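Local coordinates for protein phytase (Citrobacter braakii, PDB 3ZHC) that belongs to branch 2 of the histidine phosphatase superfamily, with a helix-flanked mixed beta sheet joined to a mostly helical region, at residues 85-90 / 355-360; 175-180 / 275-280; 244-247 / 252-255; 291-296 / 419-424. The protein carries 2 engineered substitutions. All coordinates share one frame; numbering follows the deposited sequence.

Contacts 1 and 4 belong to the sheet-containing part of the chain, contacts 2 and 3 to its helical part. In the first pair, strand 353-361 faces helix 71-90 through Glu357 and helix 282-301 through Phe356. The two contacts therefore meet directly, Phe356 CE1 lying 3.7 Å from Ile296 CD1, with centres about 21 Å apart. Contact 3 follows helix 231-247 into the loop before helix 260-280, whose C-terminal part forms contact 2 about 25 Å away (centre to centre). Helix 282-301 comes next in the chain and carries contact 4, its nearest atoms about 10 Å from contact 2. A formic acid molecule sits beside contact 2, on helix 174-180.

Contact 1: 85-90 / 355-360; sequences RLWFTS and VFEKWK
Trp87, near the end of helix 71-90, meets the carboxylate of Glu357 on strand 353-361, the two side chains reaching out head-on to each other. The six-membered part of the indole does the touching: Trp87 CH2 lies 3.2 Å from Glu357 OE2, and Trp87 CZ3 is 3.5 Å from the same oxygen. OE2 approaches the indole obliquely, and the ring and carboxylate planes are 36° apart. With CG anti to the backbone N (chi1 -166°), Trp87 extends its ring from the helix across to the strand. This is helix-on-sheet packing of an alpha/beta domain: strand 353-361 runs antiparallel to both strands 28-38 and 366-375, and helix 71-90 lies across one face. Glutamate suits a place where each oxygen has its own partner. Its OE2 forms a salt bridge with Lys395, which also makes a cation-pi contact with Trp87, while OE1 accepts a bond from Trp359, two residues further along the same strand, Trp359 NE1 to Glu357 OE1 being 2.9 Å. The N-H comes to the anti side of the carboxylate, and Glu357 OE1 sits almost in the plane of the Trp359 indole, limiting the rotation of the acid. Trp359 also turns its edge to the first indole, with CZ2 4.3 Å from Trp87 CH2.

Contact 2: 175-180 / 275-280; sequences ELYTQR and FDLLQR. With FMT (formic acid), chain N.
Tyr177 holds CG anti to its backbone nitrogen (chi1 -154°), sending the ring from helix 174-180 toward helix 260-280, while Leu277 turns CG away from its own carbonyl carbon (chi1 -68°) to meet it. The leucine runs alongside the ring, antiparallel to it. Leu277 CD1 comes within 3.4 Å of Tyr177 CE2, and Leu277 CD2 lies over one face of the ring. Leucine suits this buried place because its fork spreads along the ring toward the hydroxyl. Tyr177 OH is too far from Asp276 OD2 for a direct bond, and a water joins them, 2.6 Å from Tyr177 OH and 2.7 Å from Asp276 OD2, to which it donates. Elsewhere on helix 174-180, Thr178 OG1 donates to O1 of formic acid (2.7 Å), which Ser217 N also binds. Asp276 OD1 forms salt bridges with Arg169 and, through weak bonds, with Arg280. These arginines probably favour the ionised carboxylate, making OD2 a good acceptor for the water that carries the polar link between the helices.

Contact 3: 244-247 / 252-255; sequences LQEA and QVAW
The last turn of helix 231-247 is tied to the loop that leads toward helix 260-280 by a side chain that reads the loop backbone. Gln245 OE1 accepts the amide of Ala254, Ala254 N to Gln245 OE1 being 2.9 Å. The N-H...O angle is 156°, and the donor lies in the carbonyl plane of the glutamine amide. An extended glutamine has the length for this reach across the turn, and its neutral carbonyl gives the peptide N-H a well-aimed acceptor. Because only four residues separate the segments, this is a local reversal of the chain within the helical part of the phosphatase fold, and Ala254 and Trp255 take positive phi values, the left-handed helical region, as the loop turns on. Val253 fills the angle between the two side chains of the helix. Its CG1 packs against the start of the glutamine, 3.9 Å from Gln245 CB, while CG2 is 3.3 Å from Glu246 OE1. Glu246 leaves the helix with CG anti to N and then bends at chi2 (70°), which folds its carboxylate back over the valine, whose side chain it meets crosswise. A compact, beta-branched valine lets its two methyls fit between both helix side chains. Trp264 of helix 260-280 touches both Glu246 and Val253, and Arg382 packs on Val253 while its NH1 donates to Glu246 O.

Contact 4: 291-296 / 419-424; sequences PLLDMI and RLIKEI
Lys422 NZ, one residue on from the Ile421 that packs against Leu293, is gripped twice: by a salt bridge to Asp297 of helix 282-301 and by a hydrogen bond with Ser418. Together with the salt bridge from Asp294 OD1 to Arg425 NE, it fastens charged groups beside an apolar helix-helix interface. Helix 282-301 is sandwiched in this alpha/beta fold, with Ile296 on strand 28-38, Met295 on strand 318-323, and the C-terminal helix 414-424 along another side. The backbones approach closely, Leu293 CA to Ile421 CA being 6.6 Å. Leu293 CB lies 4.0 Å from Ile421 CG2, and Leu293 CD1 is 4.0 Å from Ile424 CG1, those two side chains lying roughly perpendicular. Ile424 places CG1 between its own N and carbonyl carbon (chi1 68°), which swings that branch over to the leucine. Leu335 of helix 325-335 touches both. Branched aliphatic residues fill such a close apolar seam without needing polar partners. Ile421 CD1 rests 3.6 Å from the backbone oxygen Leu293 O.

Contact 1: 85-90 / 355-360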
loop_
_atom_site.group_PDB
_atom_site.type_symbol
_atom_site.label_atom_id
_atom_site.label_comp_id
_atom_site.label_asym_id
_atom_site.label_seq_id
_atom_site.Cartn_x
_atom_site.Cartn_y
_atom_site.Cartn_z
ATOM N N ARG B 85 -15.015 -2.035 -26.748
ATOM C CA ARG B 85 -15.337 -2.063 -28.198
ATOM C C ARG B 85 -14.315 -1.230 -28.986
ATOM O O ARG B 85 -13.734 -1.711 -29.943
ATOM C CB ARG B 85 -16.751 -1.527 -28.466
ATOM C CG ARG B 85 -17.192 -1.498 -29.968
ATOM C CD ARG B 85 -18.380 -0.531 -30.190
ATOM N NE ARG B 85 -18.678 -0.364 -31.621
ATOM C CZ ARG B 85 -19.395 -1.220 -32.382
ATOM N NH1 ARG B 85 -19.924 -2.361 -31.872
ATOM N NH2 ARG B 85 -19.590 -0.942 -33.686
ATOM N N LEU B 86 -14.120 0.022 -28.550
ATOM C CA LEU B 86 -13.170 0.962 -29.191
ATOM C C LEU B 86 -11.732 0.465 -29.117
ATOM O O LEU B 86 -10.994 0.546 -30.102
ATOM C CB LEU B 86 -13.271 2.361 -28.558
ATOM C CG LEU B 86 -14.614 3.097 -28.747
ATOM C CD1 LEU B 86 -14.780 4.226 -27.758
ATOM C CD2 LEU B 86 -14.768 3.601 -30.217
ATOM N N TRP B 87 -11.340 -0.055 -27.949
ATOM C CA TRP B 87 -9.971 -0.542 -27.749
ATOM C C TRP B 87 -9.704 -1.826 -28.557
ATOM O O TRP B 87 -8.690 -1.910 -29.241
ATOM C CB TRP B 87 -9.657 -0.755 -26.260
ATOM C CG TRP B 87 -8.215 -0.930 -26.033
ATOM C CD1 TRP B 87 -7.253 0.059 -26.028
ATOM C CD2 TRP B 87 -7.537 -2.149 -25.790
ATOM N NE1 TRP B 87 -6.023 -0.484 -25.792
ATOM C CE2 TRP B 87 -6.162 -1.841 -25.642
ATOM C CE3 TRP B 87 -7.949 -3.480 -25.679
ATOM C CZ2 TRP B 87 -5.199 -2.818 -25.387
ATOM C CZ3 TRP B 87 -6.990 -4.462 -25.425
ATOM C CH2 TRP B 87 -5.630 -4.124 -25.282
ATOM N N PHE B 88 -10.612 -2.805 -28.476
ATOM C CA PHE B 88 -10.465 -4.067 -29.257
ATOM C C PHE B 88 -10.514 -3.841 -30.789
ATOM O O PHE B 88 -9.853 -4.567 -31.550
ATOM C CB PHE B 88 -11.517 -5.130 -28.863
ATOM C CG PHE B 88 -11.364 -5.690 -27.443
ATOM C CD1 PHE B 88 -10.094 -5.964 -26.877
ATOM C CD2 PHE B 88 -12.502 -5.975 -26.679
ATOM C CE1 PHE B 88 -9.980 -6.487 -25.571
ATOM C CE2 PHE B 88 -12.392 -6.501 -25.375
ATOM C CZ PHE B 88 -11.129 -6.754 -24.821
ATOM N N THR B 89 -11.292 -2.843 -31.220
ATOM C CA THR B 89 -11.399 -2.478 -32.641
ATOM C C THR B 89 -10.110 -1.796 -33.137
ATOM O O THR B 89 -9.660 -2.080 -34.246
ATOM C CB THR B 89 -12.670 -1.593 -32.921
ATOM O OG1 THR B 89 -13.853 -2.342 -32.608
ATOM C CG2 THR B 89 -12.733 -1.143 -34.385
ATOM N N SER B 90 -9.524 -0.916 -32.313
ATOM C CA SER B 90 -8.270 -0.223 -32.674
ATOM C C SER B 90 -7.067 -1.180 -32.811
ATOM O O SER B 90 -6.134 -0.884 -33.551
ATOM C CB SER B 90 -7.929 0.871 -31.660
ATOM O OG SER B 90 -7.507 0.312 -30.433
ATOM N N VAL B 355 -8.345 -9.069 -17.276
ATOM C CA VAL B 355 -8.283 -9.255 -18.738
ATOM C C VAL B 355 -7.063 -10.089 -19.132
ATOM O O VAL B 355 -5.945 -9.715 -18.826
ATOM C CB VAL B 355 -8.252 -7.876 -19.462
ATOM C CG1 VAL B 355 -8.198 -8.045 -20.965
ATOM C CG2 VAL B 355 -9.467 -7.047 -19.069
ATOM N N PHE B 356 -7.310 -11.213 -19.807
ATOM C CA PHE B 356 -6.275 -12.109 -20.307
ATOM C C PHE B 356 -6.247 -11.941 -21.830
ATOM O O PHE B 356 -7.201 -12.318 -22.509
ATOM C CB PHE B 356 -6.575 -13.555 -19.918
ATOM C CG PHE B 356 -6.667 -13.779 -18.428
ATOM C CD1 PHE B 356 -7.881 -13.580 -17.746
ATOM C CD2 PHE B 356 -5.552 -14.190 -17.698
ATOM C CE1 PHE B 356 -7.971 -13.790 -16.338
ATOM C CE2 PHE B 356 -5.635 -14.404 -16.300
ATOM C CZ PHE B 356 -6.851 -14.198 -15.627
ATOM N N GLU B 357 -5.153 -11.368 -22.346
ATOM C CA GLU B 357 -4.973 -11.071 -23.771
ATOM C C GLU B 357 -3.953 -11.998 -24.414
ATOM O O GLU B 357 -2.879 -12.153 -23.891
ATOM C CB GLU B 357 -4.480 -9.638 -23.937
ATOM C CG GLU B 357 -5.485 -8.560 -23.548
ATOM C CD GLU B 357 -4.853 -7.184 -23.394
ATOM O OE1 GLU B 357 -3.680 -6.992 -23.783
ATOM O OE2 GLU B 357 -5.534 -6.282 -22.873
ATOM N N LYS B 358 -4.318 -12.608 -25.552
ATOM C CA LYS B 358 -3.406 -13.451 -26.345
ATOM C C LYS B 358 -2.859 -12.611 -27.504
ATOM O O LYS B 358 -3.613 -12.233 -28.411
ATOM C CB LYS B 358 -4.100 -14.693 -26.875
ATOM C CG LYS B 358 -3.163 -15.688 -27.601
ATOM C CD LYS B 358 -3.931 -16.900 -28.024
ATOM C CE LYS B 358 -3.102 -17.852 -28.796
ATOM N NZ LYS B 358 -3.952 -18.954 -29.388
ATOM N N TRP B 359 -1.551 -12.328 -27.453
ATOM C CA TRP B 359 -0.839 -11.582 -28.481
ATOM C C TRP B 359 0.050 -12.525 -29.304
ATOM O O TRP B 359 0.716 -13.408 -28.732
ATOM C CB TRP B 359 0.030 -10.504 -27.844
ATOM C CG TRP B 359 -0.727 -9.426 -27.206
ATOM C CD1 TRP B 359 -1.202 -9.401 -25.926
ATOM C CD2 TRP B 359 -1.110 -8.190 -27.806
ATOM N NE1 TRP B 359 -1.863 -8.218 -25.689
ATOM C CE2 TRP B 359 -1.822 -7.452 -26.827
ATOM C CE3 TRP B 359 -0.923 -7.625 -29.083
ATOM C CZ2 TRP B 359 -2.353 -6.170 -27.081
ATOM C CZ3 TRP B 359 -1.452 -6.337 -29.342
ATOM C CH2 TRP B 359 -2.157 -5.632 -28.342
ATOM N N LYS B 360 0.059 -12.343 -30.636
ATOM C CA LYS B 360 0.939 -13.103 -31.539
ATOM C C LYS B 360 2.054 -12.171 -31.990
ATOM O O LYS B 360 1.776 -11.085 -32.510
ATOM C CB LYS B 360 0.192 -13.638 -32.762
ATOM C CG LYS B 360 1.055 -14.592 -33.659
ATOM C CD LYS B 360 0.326 -15.063 -34.926
ATOM C CE LYS B 360 0.242 -13.949 -35.995
ATOM N NZ LYS B 360 -0.321 -14.446 -37.317
#

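Contact 2: 175-180 / 275-280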
loop_
_atom_site.group_PDB
_atom_site.type_symbol
_atom_site.label_atom_id
_atom_site.label_comp_id
_atom_site.label_asym_id
_atom_site.label_seq_id
_atom_site.Cartn_x
_atom_site.Cartn_y
_atom_site.Cartn_z
ATOM N N GLU B 175 -6.662 -11.826 16.402
ATOM C CA GLU B 175 -6.398 -10.642 17.264
ATOM C C GLU B 175 -5.159 -9.855 16.816
ATOM O O GLU B 175 -5.197 -8.638 16.824
ATOM C CB GLU B 175 -6.298 -11.041 18.744
ATOM C CG GLU B 175 -7.655 -11.497 19.331
ATOM C CD GLU B 175 -7.590 -11.923 20.810
ATOM O OE1 GLU B 175 -6.468 -12.087 21.352
ATOM O OE2 GLU B 175 -8.676 -12.095 21.425
ATOM N N LEU B 176 -4.075 -10.556 16.416
ATOM C CA LEU B 176 -2.867 -9.874 15.848
ATOM C C LEU B 176 -3.183 -9.193 14.508
ATOM O O LEU B 176 -2.656 -8.123 14.218
ATOM C CB LEU B 176 -1.680 -10.835 15.665
ATOM C CG LEU B 176 -0.991 -11.416 16.909
ATOM C CD1 LEU B 176 0.160 -12.323 16.471
ATOM C CD2 LEU B 176 -0.498 -10.345 17.879
ATOM N N TYR B 177 -4.041 -9.825 13.697
ATOM C CA TYR B 177 -4.503 -9.229 12.431
ATOM C C TYR B 177 -5.368 -7.985 12.749
ATOM O O TYR B 177 -5.259 -6.978 12.087
ATOM C CB TYR B 177 -5.280 -10.256 11.599
ATOM C CG TYR B 177 -5.286 -10.037 10.104
ATOM C CD1 TYR B 177 -4.095 -10.113 9.366
ATOM C CD2 TYR B 177 -6.480 -9.787 9.410
ATOM C CE1 TYR B 177 -4.080 -9.929 7.985
ATOM C CE2 TYR B 177 -6.481 -9.596 8.005
ATOM C CZ TYR B 177 -5.265 -9.672 7.303
ATOM O OH TYR B 177 -5.229 -9.494 5.932
ATOM N N THR B 178 -6.219 -8.082 13.779
ATOM C CA THR B 178 -7.012 -6.936 14.248
ATOM C C THR B 178 -6.078 -5.771 14.685
ATOM O O THR B 178 -6.328 -4.626 14.284
ATOM C CB THR B 178 -7.993 -7.336 15.365
ATOM O OG1 THR B 178 -8.895 -8.331 14.854
ATOM C CG2 THR B 178 -8.787 -6.124 15.867
ATOM N N GLN B 179 -5.012 -6.074 15.479
ATOM C CA GLN B 179 -4.027 -5.027 15.898
ATOM C C GLN B 179 -3.383 -4.332 14.693
ATOM O O GLN B 179 -3.110 -3.130 14.735
ATOM C CB GLN B 179 -2.925 -5.562 16.847
ATOM C CG GLN B 179 -3.290 -5.468 18.332
ATOM C CD GLN B 179 -4.092 -6.633 18.808
ATOM O OE1 GLN B 179 -5.269 -6.499 19.154
ATOM N NE2 GLN B 179 -3.466 -7.812 18.821
ATOM N N ARG B 180 -3.151 -5.087 13.633
ATOM C CA ARG B 180 -2.563 -4.552 12.404
ATOM C C ARG B 180 -3.470 -3.510 11.708
ATOM O O ARG B 180 -2.973 -2.566 11.090
ATOM C CB ARG B 180 -2.240 -5.706 11.454
ATOM C CG ARG B 180 -1.318 -5.341 10.319
ATOM C CD ARG B 180 -0.380 -6.515 9.949
ATOM N NE ARG B 180 -0.806 -7.327 8.852
ATOM C CZ ARG B 180 -0.166 -8.438 8.455
ATOM N NH1 ARG B 180 0.948 -8.872 9.095
ATOM N NH2 ARG B 180 -0.641 -9.130 7.421
ATOM N N PHE B 275 -11.239 -10.279 2.203
ATOM C CA PHE B 275 -11.188 -11.015 0.916
ATOM C C PHE B 275 -9.804 -11.678 0.696
ATOM O O PHE B 275 -9.709 -12.748 0.112
ATOM C CB PHE B 275 -11.563 -10.092 -0.275
ATOM C CG PHE B 275 -13.033 -10.085 -0.586
ATOM C CD1 PHE B 275 -13.943 -9.630 0.344
ATOM C CD2 PHE B 275 -13.502 -10.556 -1.802
ATOM C CE1 PHE B 275 -15.342 -9.634 0.056
ATOM C CE2 PHE B 275 -14.843 -10.562 -2.093
ATOM C CZ PHE B 275 -15.780 -10.095 -1.149
ATOM N N ASP B 276 -8.746 -11.018 1.179
ATOM C CA ASP B 276 -7.407 -11.562 1.118
ATOM C C ASP B 276 -7.346 -12.903 1.899
ATOM O O ASP B 276 -6.908 -13.930 1.366
ATOM C CB ASP B 276 -6.406 -10.562 1.665
ATOM C CG ASP B 276 -4.959 -10.957 1.390
ATOM O OD1 ASP B 276 -4.694 -11.857 0.552
ATOM O OD2 ASP B 276 -4.078 -10.347 2.024
ATOM N N LEU B 277 -7.803 -12.867 3.155
ATOM C CA LEU B 277 -7.848 -14.057 4.002
ATOM C C LEU B 277 -8.787 -15.146 3.460
ATOM O O LEU B 277 -8.380 -16.296 3.296
ATOM C CB LEU B 277 -8.283 -13.695 5.438
ATOM C CG LEU B 277 -7.327 -12.871 6.279
ATOM C CD1 LEU B 277 -7.924 -12.661 7.653
ATOM C CD2 LEU B 277 -5.919 -13.542 6.390
ATOM N N LEU B 278 -10.031 -14.786 3.180
ATOM C CA LEU B 278 -11.058 -15.802 2.811
ATOM C C LEU B 278 -11.066 -16.257 1.354
ATOM O O LEU B 278 -11.551 -17.360 1.076
ATOM C CB LEU B 278 -12.477 -15.312 3.213
ATOM C CG LEU B 278 -12.727 -15.061 4.712
ATOM C CD1 LEU B 278 -14.197 -14.623 4.924
ATOM C CD2 LEU B 278 -12.385 -16.281 5.609
ATOM N N GLN B 279 -10.539 -15.434 0.432
ATOM C CA GLN B 279 -10.580 -15.758 -1.023
ATOM C C GLN B 279 -9.236 -15.830 -1.749
ATOM O O GLN B 279 -9.151 -16.509 -2.785
ATOM C CB GLN B 279 -11.481 -14.749 -1.741
ATOM C CG GLN B 279 -12.939 -14.660 -1.167
ATOM C CD GLN B 279 -13.786 -15.919 -1.414
ATOM O OE1 GLN B 279 -13.384 -16.843 -2.150
ATOM N NE2 GLN B 279 -14.974 -15.960 -0.799
ATOM N N ARG B 280 -8.192 -15.146 -1.240
ATOM C CA ARG B 280 -6.856 -15.189 -1.898
ATOM C C ARG B 280 -5.865 -16.218 -1.273
ATOM O O ARG B 280 -4.883 -16.589 -1.921
ATOM C CB ARG B 280 -6.206 -13.811 -1.934
ATOM C CG ARG B 280 -7.081 -12.685 -2.534
ATOM C CD ARG B 280 -6.236 -11.533 -3.175
ATOM N NE ARG B 280 -4.972 -11.360 -2.467
ATOM C CZ ARG B 280 -3.741 -11.650 -2.923
ATOM N NH1 ARG B 280 -3.509 -12.125 -4.168
ATOM N NH2 ARG B 280 -2.709 -11.441 -2.111
HETATM C C FMT N . -10.387 -10.191 17.032
HETATM O O1 FMT N . -10.865 -9.208 16.477
HETATM O O2 FMT N . -11.071 -10.922 17.735
HETATM O O HOH W 1 -4.685 -8.321 3.637
#

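Contact 3: 244-247 / 252-255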
loop_
_atom_site.group_PDB
_atom_site.type_symbol
_atom_site.label_atom_id
_atom_site.label_comp_id
_atom_site.label_asym_id
_atom_site.label_seq_id
_atom_site.Cartn_x
_atom_site.Cartn_y
_atom_site.Cartn_z
ATOM N N LEU B 244 -20.394 1.100 -2.511
ATOM C CA LEU B 244 -21.580 0.932 -3.393
ATOM C C LEU B 244 -22.472 2.189 -3.409
ATOM O O LEU B 244 -22.912 2.623 -4.483
ATOM C CB LEU B 244 -22.378 -0.301 -2.998
ATOM C CG LEU B 244 -21.659 -1.644 -3.304
ATOM C CD1 LEU B 244 -22.302 -2.818 -2.518
ATOM C CD2 LEU B 244 -21.612 -1.941 -4.800
ATOM N N GLN B 245 -22.723 2.772 -2.225
ATOM C CA GLN B 245 -23.505 4.032 -2.127
ATOM C C GLN B 245 -22.898 5.137 -3.021
ATOM O O GLN B 245 -23.621 5.794 -3.808
ATOM C CB GLN B 245 -23.572 4.537 -0.688
ATOM C CG GLN B 245 -24.428 3.748 0.219
ATOM C CD GLN B 245 -24.314 4.196 1.673
ATOM O OE1 GLN B 245 -23.548 5.118 2.005
ATOM N NE2 GLN B 245 -25.076 3.549 2.549
ATOM N N GLU B 246 -21.576 5.317 -2.888
ATOM C CA GLU B 246 -20.811 6.287 -3.677
ATOM C C GLU B 246 -20.898 5.980 -5.186
ATOM O O GLU B 246 -21.300 6.841 -5.976
ATOM C CB GLU B 246 -19.351 6.298 -3.216
ATOM C CG GLU B 246 -18.433 7.370 -3.858
ATOM C CD GLU B 246 -18.738 8.801 -3.425
ATOM O OE1 GLU B 246 -19.184 9.037 -2.295
ATOM O OE2 GLU B 246 -18.511 9.698 -4.240
ATOM N N ALA B 247 -20.529 4.764 -5.572
ATOM C CA ALA B 247 -20.573 4.334 -7.007
ATOM C C ALA B 247 -21.984 4.434 -7.633
ATOM O O ALA B 247 -22.117 4.689 -8.829
ATOM C CB ALA B 247 -20.020 2.920 -7.162
ATOM N N GLN B 252 -26.225 11.106 -0.140
ATOM C CA GLN B 252 -25.618 11.068 1.195
ATOM C C GLN B 252 -24.949 9.707 1.426
ATOM O O GLN B 252 -25.617 8.729 1.771
ATOM C CB GLN B 252 -26.678 11.351 2.272
ATOM C CG GLN B 252 -26.103 11.660 3.679
ATOM C CD GLN B 252 -25.567 13.106 3.825
ATOM O OE1 GLN B 252 -25.352 13.831 2.827
ATOM N NE2 GLN B 252 -25.355 13.527 5.078
ATOM N N VAL B 253 -23.621 9.663 1.232
ATOM C CA VAL B 253 -22.830 8.439 1.407
ATOM C C VAL B 253 -22.268 8.429 2.803
ATOM O O VAL B 253 -21.612 9.383 3.204
ATOM C CB VAL B 253 -21.669 8.349 0.390
ATOM C CG1 VAL B 253 -20.855 7.088 0.610
ATOM C CG2 VAL B 253 -22.201 8.412 -1.044
ATOM N N ALA B 254 -22.535 7.348 3.547
ATOM C CA ALA B 254 -22.023 7.171 4.904
ATOM C C ALA B 254 -22.315 8.392 5.820
ATOM O O ALA B 254 -21.459 8.818 6.612
ATOM C CB ALA B 254 -20.514 6.849 4.855
ATOM N N TRP B 255 -23.537 8.943 5.683
ATOM C CA TRP B 255 -24.001 10.098 6.466
ATOM C C TRP B 255 -23.070 11.345 6.316
ATOM O O TRP B 255 -22.955 12.157 7.224
ATOM C CB TRP B 255 -24.195 9.676 7.942
ATOM C CG TRP B 255 -25.028 8.420 8.059
ATOM C CD1 TRP B 255 -26.387 8.333 7.992
ATOM C CD2 TRP B 255 -24.550 7.082 8.247
ATOM N NE1 TRP B 255 -26.787 7.032 8.130
ATOM C CE2 TRP B 255 -25.681 6.240 8.288
ATOM C CE3 TRP B 255 -23.272 6.510 8.389
ATOM C CZ2 TRP B 255 -25.576 4.839 8.463
ATOM C CZ3 TRP B 255 -23.163 5.108 8.563
ATOM C CH2 TRP B 255 -24.301 4.299 8.599
#

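Contact 4: 291-296 / 419-424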
loop_
_atom_site.group_PDB
_atom_site.type_symbol
_atom_site.label_atom_id
_atom_site.label_comp_id
_atom_site.label_asym_id
_atom_site.label_seq_id
_atom_site.Cartn_x
_atom_site.Cartn_y
_atom_site.Cartn_z
ATOM N N PRO B 291 -12.143 -24.135 -12.059
ATOM C CA PRO B 291 -13.009 -24.095 -13.250
ATOM C C PRO B 291 -12.782 -22.869 -14.143
ATOM O O PRO B 291 -12.717 -23.017 -15.349
ATOM C CB PRO B 291 -14.411 -24.071 -12.657
ATOM C CG PRO B 291 -14.280 -24.693 -11.376
ATOM C CD PRO B 291 -12.949 -24.306 -10.842
ATOM N N LEU B 292 -12.654 -21.685 -13.549
ATOM C CA LEU B 292 -12.391 -20.451 -14.326
ATOM C C LEU B 292 -11.002 -20.490 -14.998
ATOM O O LEU B 292 -10.874 -20.119 -16.169
ATOM C CB LEU B 292 -12.577 -19.183 -13.472
ATOM C CG LEU B 292 -14.039 -18.743 -13.308
ATOM C CD1 LEU B 292 -14.200 -17.765 -12.141
ATOM C CD2 LEU B 292 -14.581 -18.123 -14.614
ATOM N N LEU B 293 -9.986 -20.943 -14.254
ATOM C CA LEU B 293 -8.634 -21.154 -14.823
ATOM C C LEU B 293 -8.653 -22.143 -16.009
ATOM O O LEU B 293 -7.991 -21.896 -17.027
ATOM C CB LEU B 293 -7.653 -21.616 -13.750
ATOM C CG LEU B 293 -7.300 -20.531 -12.708
ATOM C CD1 LEU B 293 -6.604 -21.131 -11.520
ATOM C CD2 LEU B 293 -6.460 -19.435 -13.347
ATOM N N ASP B 294 -9.421 -23.240 -15.875
ATOM C CA ASP B 294 -9.571 -24.251 -16.968
ATOM C C ASP B 294 -10.245 -23.664 -18.199
ATOM O O ASP B 294 -9.821 -23.939 -19.325
ATOM C CB ASP B 294 -10.360 -25.486 -16.496
ATOM C CG ASP B 294 -9.574 -26.371 -15.514
ATOM O OD1 ASP B 294 -8.328 -26.192 -15.321
ATOM O OD2 ASP B 294 -10.217 -27.272 -14.929
ATOM N N MET B 295 -11.301 -22.861 -17.971
ATOM C CA MET B 295 -12.019 -22.130 -19.042
ATOM C C MET B 295 -11.092 -21.141 -19.729
ATOM O O MET B 295 -11.007 -21.124 -20.951
ATOM C CB MET B 295 -13.242 -21.387 -18.467
ATOM C CG MET B 295 -14.166 -20.661 -19.511
ATOM S SD MET B 295 -14.964 -21.787 -20.701
ATOM C CE MET B 295 -16.103 -22.647 -19.622
ATOM N N ILE B 296 -10.393 -20.318 -18.933
ATOM C CA ILE B 296 -9.440 -19.312 -19.462
ATOM C C ILE B 296 -8.367 -19.977 -20.319
ATOM O O ILE B 296 -8.035 -19.485 -21.410
ATOM C CB ILE B 296 -8.755 -18.515 -18.323
ATOM C CG1 ILE B 296 -9.743 -17.589 -17.611
ATOM C CG2 ILE B 296 -7.582 -17.672 -18.857
ATOM C CD1 ILE B 296 -9.312 -17.225 -16.199
ATOM N N ARG B 419 1.127 -23.815 -18.446
ATOM C CA ARG B 419 1.814 -24.687 -17.463
ATOM C C ARG B 419 1.700 -24.172 -16.017
ATOM O O ARG B 419 1.679 -24.965 -15.088
ATOM C CB ARG B 419 3.290 -24.952 -17.878
ATOM C CG ARG B 419 3.391 -26.054 -18.984
ATOM C CD ARG B 419 4.852 -26.343 -19.483
ATOM N NE ARG B 419 5.844 -26.329 -18.381
ATOM C CZ ARG B 419 6.681 -25.311 -18.078
ATOM N NH1 ARG B 419 6.705 -24.158 -18.790
ATOM N NH2 ARG B 419 7.521 -25.451 -17.044
ATOM N N LEU B 420 1.623 -22.852 -15.849
ATOM C CA LEU B 420 1.370 -22.242 -14.526
ATOM C C LEU B 420 -0.026 -22.610 -14.030
ATOM O O LEU B 420 -0.216 -22.856 -12.837
ATOM C CB LEU B 420 1.522 -20.732 -14.601
ATOM C CG LEU B 420 1.444 -19.915 -13.324
ATOM C CD1 LEU B 420 2.451 -20.388 -12.278
ATOM C CD2 LEU B 420 1.682 -18.471 -13.675
ATOM N N ILE B 421 -0.995 -22.646 -14.962
ATOM C CA ILE B 421 -2.366 -23.070 -14.671
ATOM C C ILE B 421 -2.411 -24.553 -14.259
ATOM O O ILE B 421 -3.165 -24.913 -13.365
ATOM C CB ILE B 421 -3.350 -22.754 -15.869
ATOM C CG1 ILE B 421 -3.591 -21.242 -15.950
ATOM C CG2 ILE B 421 -4.673 -23.494 -15.731
ATOM C CD1 ILE B 421 -4.550 -20.810 -17.029
ATOM N N LYS B 422 -1.600 -25.398 -14.904
ATOM C CA LYS B 422 -1.500 -26.824 -14.511
ATOM C C LYS B 422 -0.966 -27.006 -13.088
ATOM O O LYS B 422 -1.450 -27.867 -12.347
ATOM C CB LYS B 422 -0.582 -27.615 -15.447
ATOM C CG LYS B 422 -0.983 -27.699 -16.921
ATOM C CD LYS B 422 -2.420 -28.144 -17.131
ATOM C CE LYS B 422 -3.309 -27.018 -17.555
ATOM N NZ LYS B 422 -3.050 -26.697 -18.990
ATOM N N GLU B 423 0.025 -26.202 -12.722
ATOM C CA GLU B 423 0.648 -26.296 -11.408
ATOM C C GLU B 423 -0.296 -25.908 -10.275
ATOM O O GLU B 423 -0.379 -26.611 -9.271
ATOM C CB GLU B 423 1.920 -25.430 -11.359
ATOM C CG GLU B 423 2.695 -25.543 -10.024
ATOM C CD GLU B 423 4.090 -24.990 -10.101
ATOM O OE1 GLU B 423 4.832 -25.359 -11.054
ATOM O OE2 GLU B 423 4.456 -24.191 -9.209
ATOM N N ILE B 424 -1.001 -24.799 -10.450
ATOM C CA ILE B 424 -1.901 -24.270 -9.414
ATOM C C ILE B 424 -3.289 -24.970 -9.322
ATOM O O ILE B 424 -3.862 -25.026 -8.239
ATOM C CB ILE B 424 -2.061 -22.690 -9.539
ATOM C CG1 ILE B 424 -2.828 -22.282 -10.803
ATOM C CG2 ILE B 424 -0.683 -22.021 -9.471
ATOM C CD1 ILE B 424 -2.562 -20.800 -11.268
#